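Side-chain contacts in cellulase (Uncultured bacterium, PDB 6XSO), which probably hydrolyses internal beta-1,4 linkages of cellulose and other plant cell-wall polysaccharides such as xylan, as a broad-specificity family 5 endoglucanase: residues A[80-85]-A[347-352]; A[133-138]-A[147-152]; A[156-161]-A[168-173]; A[254-259]-A[264-269]. All coordinates share one frame; numbering follows the deposited sequence. Where two conformers were deposited one is given.

Interaction 1: A[80-85]-A[347-352]; sequences RVPVTW and FYWMGL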
# COMPACT_ATOMS: atom_id res chain seq x y z
N ARG A 80 1.40 5.96 -4.12
CA ARG A 80 0.49 4.83 -3.93
C ARG A 80 -0.93 5.34 -4.16
O ARG A 80 -1.34 6.34 -3.56
CB ARG A 80 0.63 4.22 -2.54
CG ARG A 80 -0.34 3.04 -2.24
CD ARG A 80 0.18 2.27 -1.10
NE ARG A 80 -0.56 1.13 -0.57
CZ ARG A 80 -1.35 1.15 0.50
NH1 ARG A 80 -1.69 2.30 1.09
NH2 ARG A 80 -1.84 0.01 0.96
N VAL A 81 -1.67 4.63 -5.01
CA VAL A 81 -3.04 4.98 -5.39
C VAL A 81 -3.91 3.83 -4.87
O VAL A 81 -4.16 2.86 -5.60
CB VAL A 81 -3.16 5.18 -6.91
CG1 VAL A 81 -4.62 5.45 -7.30
CG2 VAL A 81 -2.28 6.36 -7.36
N PRO A 82 -4.36 3.88 -3.62
CA PRO A 82 -5.26 2.83 -3.13
C PRO A 82 -6.57 2.84 -3.88
O PRO A 82 -7.15 3.89 -4.17
CB PRO A 82 -5.48 3.20 -1.66
CG PRO A 82 -4.60 4.32 -1.36
CD PRO A 82 -4.11 4.93 -2.62
N VAL A 83 -7.08 1.65 -4.17
CA VAL A 83 -8.34 1.51 -4.89
C VAL A 83 -9.20 0.47 -4.19
O VAL A 83 -8.72 -0.63 -3.88
CB VAL A 83 -8.14 1.08 -6.36
CG1 VAL A 83 -9.46 1.03 -7.10
CG2 VAL A 83 -7.21 1.99 -7.10
N THR A 84 -10.48 0.80 -3.97
CA THR A 84 -11.47 -0.12 -3.44
C THR A 84 -12.43 -0.51 -4.55
O THR A 84 -13.00 0.35 -5.22
CB THR A 84 -12.22 0.50 -2.25
OG1 THR A 84 -11.28 0.79 -1.20
CG2 THR A 84 -13.33 -0.44 -1.75
N TRP A 85 -12.61 -1.82 -4.74
CA TRP A 85 -13.24 -2.33 -5.95
C TRP A 85 -14.67 -2.84 -5.78
O TRP A 85 -15.39 -2.91 -6.78
CB TRP A 85 -12.38 -3.44 -6.58
CG TRP A 85 -10.99 -2.99 -6.91
CD1 TRP A 85 -9.91 -3.02 -6.08
CD2 TRP A 85 -10.53 -2.45 -8.16
NE1 TRP A 85 -8.81 -2.51 -6.73
CE2 TRP A 85 -9.16 -2.16 -8.01
CE3 TRP A 85 -11.14 -2.18 -9.39
CZ2 TRP A 85 -8.39 -1.64 -9.03
CZ3 TRP A 85 -10.37 -1.63 -10.41
CH2 TRP A 85 -9.01 -1.35 -10.21
N PHE A 347 5.96 5.55 2.12
CA PHE A 347 4.85 6.28 1.48
C PHE A 347 4.01 6.93 2.58
O PHE A 347 3.29 6.24 3.31
CB PHE A 347 3.99 5.33 0.62
CG PHE A 347 4.64 4.87 -0.67
CD1 PHE A 347 5.64 3.93 -0.65
CD2 PHE A 347 4.21 5.36 -1.91
CE1 PHE A 347 6.24 3.50 -1.83
CE2 PHE A 347 4.79 4.92 -3.10
CZ PHE A 347 5.80 4.00 -3.06
N TYR A 348 4.09 8.26 2.71
CA TYR A 348 3.36 8.98 3.76
C TYR A 348 1.85 8.92 3.53
O TYR A 348 1.38 8.97 2.39
CB TYR A 348 3.85 10.45 3.82
CG TYR A 348 3.33 11.14 5.04
CD1 TYR A 348 2.17 11.90 4.97
CD2 TYR A 348 3.96 10.99 6.27
CE1 TYR A 348 1.65 12.49 6.11
CE2 TYR A 348 3.44 11.57 7.40
CZ TYR A 348 2.29 12.31 7.31
OH TYR A 348 1.78 12.86 8.46
N TRP A 349 1.08 8.78 4.61
CA TRP A 349 -0.38 8.64 4.49
C TRP A 349 -1.07 10.02 4.50
O TRP A 349 -1.17 10.66 5.54
CB TRP A 349 -0.96 7.80 5.64
CG TRP A 349 -2.46 7.70 5.48
CD1 TRP A 349 -3.42 8.33 6.22
CD2 TRP A 349 -3.16 6.97 4.47
NE1 TRP A 349 -4.67 8.03 5.74
CE2 TRP A 349 -4.54 7.20 4.66
CE3 TRP A 349 -2.75 6.14 3.42
CZ2 TRP A 349 -5.51 6.62 3.84
CZ3 TRP A 349 -3.70 5.56 2.62
CH2 TRP A 349 -5.08 5.80 2.83
N MET A 350 -1.59 10.43 3.34
CA MET A 350 -2.43 11.62 3.21
C MET A 350 -1.71 12.86 3.75
O MET A 350 -0.49 13.01 3.61
CB MET A 350 -3.81 11.36 3.81
CG MET A 350 -4.63 10.34 3.04
SD MET A 350 -6.33 10.14 3.64
CE MET A 350 -7.07 11.68 3.10
N GLY A 351 -2.46 13.78 4.34
CA GLY A 351 -1.89 15.06 4.68
C GLY A 351 -1.28 15.65 3.42
O GLY A 351 -1.66 15.29 2.30
N LEU A 352 -0.33 16.55 3.63
CA LEU A 352 0.49 17.21 2.62
C LEU A 352 -0.33 18.10 1.70
O LEU A 352 -0.15 19.33 1.72
CB LEU A 352 1.35 16.24 1.82
CG LEU A 352 2.24 15.29 2.62
CD1 LEU A 352 3.29 14.68 1.68
CD2 LEU A 352 2.91 15.89 3.84
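Arg80 meets Phe347 with its base and Trp349 with its tip at the C-terminal end of a (beta/alpha)8 TIM barrel, where strand 78-81 faces strand 345-349 across the intervening strand 31-34. Arg80 and Phe347 cover the most surface. The phenyl ring comes against the base of the arginine, its CD2 lying 3.6 Å from Arg80 N and 3.8 Å from Arg80 CB. This is van der Waals packing; no hydrogen bond joins the two segments. Beyond CB the arginine runs straight, with CG anti to its own nitrogen (chi1 178°), and the chain, extended to NE, carries the guanidinium away from Phe347 to Trp349. There Trp349 approaches the guanidinium edge near its plane, CZ3 being 4.1 Å from Arg80 NH1. Guanidinium and indole planes are turned 66° apart, so the two groups are not stacked.

The polar rim of Arg80 is spent elsewhere: NH2 makes a salt bridge with Glu171 and a hydrogen bond with Asn174, while NH1 makes a salt bridge with Glu308 and a hydrogen bond with Asn34. Those several bonds fix the rotation of the guanidinium. Arg80 thereby pairs with one glutamate on the fourth barrel strand and one on the seventh, the two strands at whose ends family 5 glycosidases carry their catalytic glutamates. Asn34, from the strand in between, also touches Pro82, Phe347 and Trp349. Pro82 adds a looser apolar contact to the same indole corner, its CG reaching Trp349 CZ3 at 4.3 Å.

Interaction 2: A[133-138]-A[147-152]; sequences KSWIKA and KAKYEY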
# COMPACT_ATOMS: atom_id res chain seq x y z
N LYS A 133 -18.72 -4.68 5.74
CA LYS A 133 -18.11 -5.97 6.06
C LYS A 133 -17.16 -6.30 4.92
O LYS A 133 -17.61 -6.51 3.78
CB LYS A 133 -19.13 -7.09 6.23
CG LYS A 133 -18.53 -8.24 7.06
CD LYS A 133 -19.41 -9.48 7.19
CE LYS A 133 -18.93 -10.32 8.37
NZ LYS A 133 -19.39 -11.73 8.33
N SER A 134 -15.86 -6.34 5.19
CA SER A 134 -14.89 -6.58 4.13
C SER A 134 -15.05 -8.00 3.59
O SER A 134 -15.33 -8.94 4.35
CB SER A 134 -13.48 -6.39 4.66
OG SER A 134 -13.24 -7.24 5.77
N TRP A 135 -14.87 -8.16 2.28
CA TRP A 135 -15.08 -9.46 1.67
C TRP A 135 -13.82 -10.31 1.59
O TRP A 135 -13.93 -11.54 1.50
CB TRP A 135 -15.77 -9.35 0.30
CG TRP A 135 -15.00 -8.73 -0.82
CD1 TRP A 135 -14.88 -7.41 -1.08
CD2 TRP A 135 -14.29 -9.42 -1.86
NE1 TRP A 135 -14.12 -7.21 -2.22
CE2 TRP A 135 -13.77 -8.44 -2.72
CE3 TRP A 135 -14.05 -10.76 -2.15
CZ2 TRP A 135 -13.01 -8.76 -3.84
CZ3 TRP A 135 -13.29 -11.08 -3.26
CH2 TRP A 135 -12.79 -10.08 -4.10
N ILE A 136 -12.64 -9.69 1.63
CA ILE A 136 -11.37 -10.41 1.62
C ILE A 136 -10.91 -10.50 3.07
O ILE A 136 -10.57 -9.48 3.68
CB ILE A 136 -10.32 -9.73 0.74
CG1 ILE A 136 -10.84 -9.58 -0.69
CG2 ILE A 136 -9.01 -10.52 0.78
CD1 ILE A 136 -9.93 -8.76 -1.58
N LYS A 137 -10.91 -11.70 3.64
CA LYS A 137 -10.51 -11.89 5.03
C LYS A 137 -9.42 -12.94 5.16
O LYS A 137 -9.38 -13.92 4.40
CB LYS A 137 -11.70 -12.30 5.90
CG LYS A 137 -12.85 -11.32 5.88
CD LYS A 137 -13.81 -11.60 7.02
CE LYS A 137 -14.96 -10.63 7.10
NZ LYS A 137 -14.51 -9.23 7.29
N ALA A 138 -8.56 -12.75 6.16
CA ALA A 138 -7.49 -13.70 6.48
C ALA A 138 -8.12 -14.82 7.30
O ALA A 138 -8.01 -14.89 8.52
CB ALA A 138 -6.36 -13.00 7.23
N LYS A 147 -11.42 -17.31 -3.59
CA LYS A 147 -10.23 -17.42 -4.43
C LYS A 147 -10.55 -17.12 -5.89
O LYS A 147 -9.85 -16.35 -6.55
CB LYS A 147 -9.66 -18.83 -4.28
CG LYS A 147 -8.61 -19.22 -5.32
CD LYS A 147 -8.07 -20.65 -5.10
CE LYS A 147 -7.28 -21.11 -6.31
NZ LYS A 147 -6.19 -22.07 -5.97
N ALA A 148 -11.61 -17.72 -6.42
CA ALA A 148 -11.92 -17.55 -7.84
C ALA A 148 -12.25 -16.09 -8.17
O ALA A 148 -11.77 -15.56 -9.18
CB ALA A 148 -13.08 -18.45 -8.24
N LYS A 149 -13.06 -15.44 -7.34
CA LYS A 149 -13.42 -14.04 -7.61
C LYS A 149 -12.20 -13.13 -7.48
O LYS A 149 -12.03 -12.19 -8.28
CB LYS A 149 -14.50 -13.58 -6.63
CG LYS A 149 -15.27 -12.36 -7.10
CD LYS A 149 -16.60 -12.78 -7.74
CE LYS A 149 -17.69 -12.98 -6.70
NZ LYS A 149 -19.04 -13.13 -7.33
N TYR A 150 -11.38 -13.36 -6.45
CA TYR A 150 -10.17 -12.57 -6.23
C TYR A 150 -9.20 -12.72 -7.39
O TYR A 150 -8.64 -11.72 -7.88
CB TYR A 150 -9.53 -12.99 -4.91
CG TYR A 150 -8.23 -12.32 -4.61
CD1 TYR A 150 -7.01 -12.95 -4.85
CD2 TYR A 150 -8.20 -11.06 -4.02
CE1 TYR A 150 -5.81 -12.34 -4.56
CE2 TYR A 150 -7.00 -10.45 -3.75
CZ TYR A 150 -5.82 -11.10 -4.01
OH TYR A 150 -4.60 -10.53 -3.74
N GLU A 151 -8.97 -13.95 -7.85
CA GLU A 151 -8.13 -14.16 -9.03
C GLU A 151 -8.71 -13.46 -10.25
O GLU A 151 -7.97 -12.86 -11.03
CB GLU A 151 -7.90 -15.66 -9.28
CG GLU A 151 -7.01 -16.30 -8.21
CD GLU A 151 -6.57 -17.73 -8.52
OE1 GLU A 151 -6.73 -18.20 -9.67
OE2 GLU A 151 -6.04 -18.39 -7.60
N TYR A 152 -10.04 -13.52 -10.44
CA TYR A 152 -10.64 -12.84 -11.59
C TYR A 152 -10.45 -11.33 -11.51
O TYR A 152 -10.17 -10.68 -12.53
CB TYR A 152 -12.13 -13.21 -11.69
CG TYR A 152 -12.95 -12.55 -12.79
CD1 TYR A 152 -14.26 -12.21 -12.55
CD2 TYR A 152 -12.41 -12.29 -14.04
CE1 TYR A 152 -15.03 -11.63 -13.53
CE2 TYR A 152 -13.18 -11.70 -15.04
CZ TYR A 152 -14.48 -11.36 -14.77
OH TYR A 152 -15.28 -10.79 -15.77
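The long loop that leads from barrel strand 116-119 into helix 140-161 folds back onto that helix through Trp135 and Ile136, which both meet Tyr150; Trp135 also touches Lys149, more marginally. The benzo end of Trp135 points at the helix backbone: CH2 stands 4.2 Å from Tyr150 CA, close to the indole plane, so an edge and not a face of the indole meets the helix. Ile136 meets the ring of the same tyrosine, its CD1 touching Tyr150 CD2 at 3.8 Å, at the edge of the phenol and crossing it at about a right angle. Ile136 also bends against its neighbour, CG1 sitting 3.5 Å above the centre of the Trp135 ring and bracing the indole from that face. In the TIM barrel this loop lies at the C-terminal side of the strands, where family 5 enzymes usually bind substrate. Chi1 of 68° places Trp135 CG between the backbone nitrogen and the carbonyl carbon and turns the benzo edge toward the helix, with NE1 bonded to Asp124; a bound di(hydroxyethyl)ether lies about 3 Å from the side chain at its nearest atoms. Tyr150 OH is hydrogen-bonded to Ser172 O, and its ring meets Tyr209 and Trp154 edge-to-face. Within the loop, Lys137 NZ grips Ser134 OG at 2.8 Å and makes a further hydrogen bond to Ser134 O and a salt bridge to Asp128.

Interaction 3: A[156-161]-A[168-173]; sequences QIAEAF and VLFESY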
# COMPACT_ATOMS: atom_id res chain seq x y z
N GLN A 156 -8.31 -9.06 -14.26
CA GLN A 156 -8.85 -7.88 -14.94
C GLN A 156 -7.93 -6.68 -14.77
O GLN A 156 -7.67 -5.94 -15.73
CB GLN A 156 -10.23 -7.53 -14.36
CG GLN A 156 -11.33 -8.51 -14.68
CD GLN A 156 -12.59 -8.17 -13.92
OE1 GLN A 156 -13.31 -7.22 -14.27
NE2 GLN A 156 -12.87 -8.93 -12.85
N ILE A 157 -7.47 -6.43 -13.54
CA ILE A 157 -6.56 -5.31 -13.32
C ILE A 157 -5.29 -5.52 -14.13
O ILE A 157 -4.79 -4.61 -14.79
CB ILE A 157 -6.25 -5.13 -11.82
CG1 ILE A 157 -7.52 -4.83 -11.02
CG2 ILE A 157 -5.25 -3.99 -11.63
CD1 ILE A 157 -7.38 -5.02 -9.52
N ALA A 158 -4.72 -6.73 -14.03
CA ALA A 158 -3.48 -7.02 -14.75
C ALA A 158 -3.63 -6.83 -16.25
O ALA A 158 -2.74 -6.25 -16.90
CB ALA A 158 -3.03 -8.44 -14.41
N GLU A 159 -4.75 -7.28 -16.83
CA GLU A 159 -4.97 -7.07 -18.26
C GLU A 159 -5.03 -5.59 -18.59
O GLU A 159 -4.48 -5.16 -19.61
CB GLU A 159 -6.27 -7.76 -18.68
CG GLU A 159 -6.22 -9.25 -18.70
CD GLU A 159 -5.35 -9.81 -19.82
OE1 GLU A 159 -4.90 -9.01 -20.67
OE2 GLU A 159 -5.12 -11.04 -19.84
N ALA A 160 -5.73 -4.80 -17.77
CA ALA A 160 -5.90 -3.39 -18.09
C ALA A 160 -4.55 -2.67 -18.12
O ALA A 160 -4.32 -1.80 -18.97
CB ALA A 160 -6.84 -2.73 -17.08
N PHE A 161 -3.65 -3.04 -17.22
CA PHE A 161 -2.36 -2.37 -17.05
C PHE A 161 -1.19 -3.14 -17.64
O PHE A 161 -0.04 -2.74 -17.43
CB PHE A 161 -2.16 -2.03 -15.56
CG PHE A 161 -3.11 -0.96 -15.08
CD1 PHE A 161 -2.79 0.37 -15.21
CD2 PHE A 161 -4.35 -1.30 -14.54
CE1 PHE A 161 -3.67 1.36 -14.81
CE2 PHE A 161 -5.23 -0.32 -14.12
CZ PHE A 161 -4.90 1.02 -14.27
N VAL A 168 4.85 1.02 -13.03
CA VAL A 168 3.58 0.60 -12.46
C VAL A 168 3.78 -0.73 -11.74
O VAL A 168 4.20 -1.72 -12.35
CB VAL A 168 2.47 0.50 -13.52
CG1 VAL A 168 1.19 -0.06 -12.88
CG2 VAL A 168 2.20 1.86 -14.13
N LEU A 169 3.44 -0.74 -10.45
CA LEU A 169 3.51 -1.92 -9.60
C LEU A 169 2.11 -2.25 -9.08
O LEU A 169 1.26 -1.36 -8.95
CB LEU A 169 4.42 -1.71 -8.37
CG LEU A 169 5.93 -1.73 -8.64
CD1 LEU A 169 6.40 -0.36 -9.14
CD2 LEU A 169 6.72 -2.13 -7.40
N PHE A 170 1.86 -3.53 -8.80
CA PHE A 170 0.60 -3.97 -8.23
C PHE A 170 0.82 -4.49 -6.81
O PHE A 170 1.82 -5.16 -6.53
CB PHE A 170 -0.01 -5.14 -9.01
CG PHE A 170 -0.24 -4.90 -10.48
CD1 PHE A 170 -0.45 -3.63 -11.02
CD2 PHE A 170 -0.28 -5.99 -11.35
CE1 PHE A 170 -0.67 -3.47 -12.38
CE2 PHE A 170 -0.51 -5.83 -12.71
CZ PHE A 170 -0.71 -4.57 -13.22
N GLU A 171 -0.15 -4.22 -5.92
CA GLU A 171 -0.12 -4.66 -4.53
C GLU A 171 -1.35 -5.52 -4.24
O GLU A 171 -2.48 -5.11 -4.47
CB GLU A 171 -0.08 -3.44 -3.60
CG GLU A 171 -0.43 -3.69 -2.14
CD GLU A 171 -0.71 -2.39 -1.41
OE1 GLU A 171 -0.16 -1.35 -1.83
OE2 GLU A 171 -1.46 -2.41 -0.40
N SER A 172 -1.09 -6.70 -3.68
CA SER A 172 -2.07 -7.78 -3.61
C SER A 172 -3.36 -7.41 -2.87
O SER A 172 -4.46 -7.77 -3.32
CB SER A 172 -1.40 -8.98 -2.94
OG SER A 172 -0.91 -8.66 -1.63
N TYR A 173 -3.25 -6.80 -1.70
CA TYR A 173 -4.37 -6.54 -0.78
C TYR A 173 -3.78 -5.61 0.29
O TYR A 173 -2.57 -5.63 0.54
CB TYR A 173 -5.02 -7.83 -0.16
CG TYR A 173 -3.96 -8.78 0.33
CD1 TYR A 173 -3.23 -8.48 1.47
CD2 TYR A 173 -3.62 -9.92 -0.40
CE1 TYR A 173 -2.20 -9.27 1.87
CE2 TYR A 173 -2.57 -10.71 -0.00
CZ TYR A 173 -1.85 -10.37 1.11
OH TYR A 173 -0.79 -11.15 1.48
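Phe170 drives its ring from strand 168-171 toward helix 140-161 and ends against Ala158 and Phe161, one turn apart on the helix. Its CB already points to the helix, and with CG beside the backbone nitrogen, opposite the carbonyl carbon (chi1 -57°), the ring is directed at these two residues. The far end of the ring does the touching: CE2 is 3.8 Å from Ala158 CA and 4.0 Å from Ala158 CB, while CZ comes to 3.7 Å from Phe161 CB. That methylene lies at the edge of the Phe170 ring, near its plane. The small Ala158 lets the phenyl approach the helix backbone itself.

Phe161 takes a similar first torsion (chi1 -69°), but from its CB the ring turns away from Phe170 to touch Ile119 of strand 116-119 and Val107 of helix 97-111. Ile157 O lies in the plane of this ring, at its edge, and also accepts the backbone hydrogen bond of Phe161 N. Phe170 also touches Phe213 and Val217, so its phenyl contacts both helix 140-161 and helix 196-219. Helix and strand run antiparallel, the axes of these short segments 10.6 Å apart at an angle of 179°. Such packing of an outward strand residue beneath a helix is characteristic of the beta-alpha-beta crossovers of a TIM barrel, here the returning half that leads into the fourth strand.

Interaction 4: A[254-259]-A[264-269]; sequences LVIPQG and IAVQVH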
# COMPACT_ATOMS: atom_id res chain seq x y z
N LEU A 254 4.67 -15.29 6.88
CA LEU A 254 4.42 -14.95 5.49
C LEU A 254 5.28 -15.85 4.61
O LEU A 254 6.47 -16.02 4.86
CB LEU A 254 4.78 -13.48 5.24
CG LEU A 254 4.53 -12.98 3.83
CD1 LEU A 254 3.05 -13.06 3.46
CD2 LEU A 254 5.00 -11.56 3.63
N VAL A 255 4.66 -16.43 3.59
CA VAL A 255 5.35 -17.28 2.63
C VAL A 255 5.37 -16.55 1.29
O VAL A 255 4.31 -16.17 0.76
CB VAL A 255 4.69 -18.66 2.51
CG1 VAL A 255 5.26 -19.40 1.29
CG2 VAL A 255 4.87 -19.47 3.78
N ILE A 256 6.57 -16.32 0.77
CA ILE A 256 6.70 -15.72 -0.56
C ILE A 256 6.25 -16.74 -1.60
O ILE A 256 6.74 -17.88 -1.60
CB ILE A 256 8.16 -15.32 -0.80
CG1 ILE A 256 8.66 -14.33 0.25
CG2 ILE A 256 8.28 -14.74 -2.21
CD1 ILE A 256 7.85 -13.06 0.35
N PRO A 257 5.34 -16.38 -2.52
CA PRO A 257 4.83 -17.39 -3.45
C PRO A 257 5.92 -18.04 -4.28
O PRO A 257 6.92 -17.42 -4.65
CB PRO A 257 3.86 -16.60 -4.33
CG PRO A 257 3.34 -15.55 -3.42
CD PRO A 257 4.52 -15.16 -2.54
N GLN A 258 5.69 -19.31 -4.58
CA GLN A 258 6.62 -20.08 -5.40
C GLN A 258 6.85 -19.37 -6.73
O GLN A 258 5.92 -18.84 -7.35
CB GLN A 258 6.05 -21.47 -5.65
CG GLN A 258 6.98 -22.40 -6.40
CD GLN A 258 6.44 -23.81 -6.52
OE1 GLN A 258 5.51 -24.07 -7.28
NE2 GLN A 258 7.01 -24.73 -5.76
N GLY A 259 8.10 -19.39 -7.17
CA GLY A 259 8.48 -18.82 -8.43
C GLY A 259 8.95 -17.39 -8.35
O GLY A 259 9.51 -16.89 -9.34
N ILE A 264 9.52 -9.27 -6.67
CA ILE A 264 8.59 -9.35 -5.56
C ILE A 264 9.10 -8.50 -4.39
O ILE A 264 10.30 -8.49 -4.10
CB ILE A 264 8.38 -10.82 -5.15
CG1 ILE A 264 7.24 -10.95 -4.14
CG2 ILE A 264 9.66 -11.42 -4.55
CD1 ILE A 264 5.90 -10.60 -4.71
N ALA A 265 8.18 -7.79 -3.75
CA ALA A 265 8.46 -7.01 -2.56
C ALA A 265 7.39 -7.30 -1.51
O ALA A 265 6.28 -7.76 -1.84
CB ALA A 265 8.46 -5.51 -2.86
N VAL A 266 7.72 -7.03 -0.25
CA VAL A 266 6.80 -7.20 0.87
C VAL A 266 6.46 -5.83 1.43
O VAL A 266 7.34 -4.97 1.57
CB VAL A 266 7.39 -8.12 1.96
CG1 VAL A 266 6.56 -8.09 3.26
CG2 VAL A 266 7.51 -9.54 1.42
N GLN A 267 5.20 -5.63 1.78
CA GLN A 267 4.75 -4.35 2.31
C GLN A 267 4.14 -4.49 3.70
O GLN A 267 3.37 -5.41 3.98
CB GLN A 267 3.74 -3.66 1.35
CG GLN A 267 3.01 -2.47 1.98
CD GLN A 267 2.09 -1.70 1.05
OE1 GLN A 267 1.35 -0.83 1.50
NE2 GLN A 267 2.16 -1.98 -0.24
N VAL A 268 4.49 -3.52 4.55
CA VAL A 268 3.91 -3.31 5.86
C VAL A 268 3.55 -1.83 5.97
O VAL A 268 3.97 -1.00 5.16
CB VAL A 268 4.89 -3.69 6.98
CG1 VAL A 268 5.36 -5.14 6.81
CG2 VAL A 268 6.09 -2.74 7.01
N HIS A 269 2.75 -1.52 7.00
CA HIS A 269 2.42 -0.14 7.35
C HIS A 269 2.97 0.15 8.74
O HIS A 269 3.22 -0.76 9.52
CB HIS A 269 0.91 0.07 7.31
CG HIS A 269 0.32 -0.16 5.96
ND1 HIS A 269 -1.03 -0.34 5.75
CD2 HIS A 269 0.90 -0.27 4.74
CE1 HIS A 269 -1.26 -0.53 4.46
NE2 HIS A 269 -0.09 -0.53 3.83
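Leu254 meets Val266 tip to tip, its CD2 lying 3.8 Å from Val266 CG1 and 3.9 Å from Val266 CG2, so that one leucine methyl sits against both branches of the valine. Ile256 reaches the same valine from further along the loop. Its CG1 is opposite the carbonyl carbon (chi1 -58°), and the second torsion, also -58°, folds the chain so that CD1 comes to 3.7 Å from Val266 CG2. The other branch of Ile256 turns toward the start of the strand, where its CG2 stands 4.3 Å from Ile264 CG2, a looser contact. Val266 thus meets both loop side chains with its two methyls, and all the contacts are methyl to methyl, with no hydrogen bond between the segments.

The strand divides its residues by face, as a TIM-barrel strand does: Ile264 and Val266 turn outward to this loop, whereas Ala265 and Gln267 turn away from it into the barrel. On that inner side His269 NE2 donates to Gln267 OE1 at 2.8 Å, with an N-H...O angle of 144°. The acceptor lies in the imidazole plane, while the donor is tilted from the amide plane. His269 ND1 is in turn bonded to Glu175, so both ring nitrogens are engaged and the imidazole's rotation is set.

Outside the barrel, Leu254 also packs on Ile206 of helix 196-219 and, with Val266, on Phe297 of helix 279-298. The loop thus fills the outer groove between these two helices over strand 264-270, which is flanked by strands 229-232 and 304-309.

All four contacts belong to one eight-stranded barrel. Interaction 1 joins the second and the last barrel strands, 78-81 and 345-349, and interactions 2, 3 and 4 follow one another in the sequence between them. Interactions 2 and 3 both use helix 140-161 and touch, their centres 15 Å apart. Interactions 1, 3 and 4 reach the same sheet, with centres 16 to 20 Å apart. Interaction 3 touches interaction 1, and it touches interaction 4 through a weak hydrogen bond from Gln267 to Glu171. Interactions 2 and 4 do not touch. Interactions 2, 3 and 4 pack the outside of the barrel, while interaction 1 lies at its mouth, where family 5 enzymes generally hold their active site.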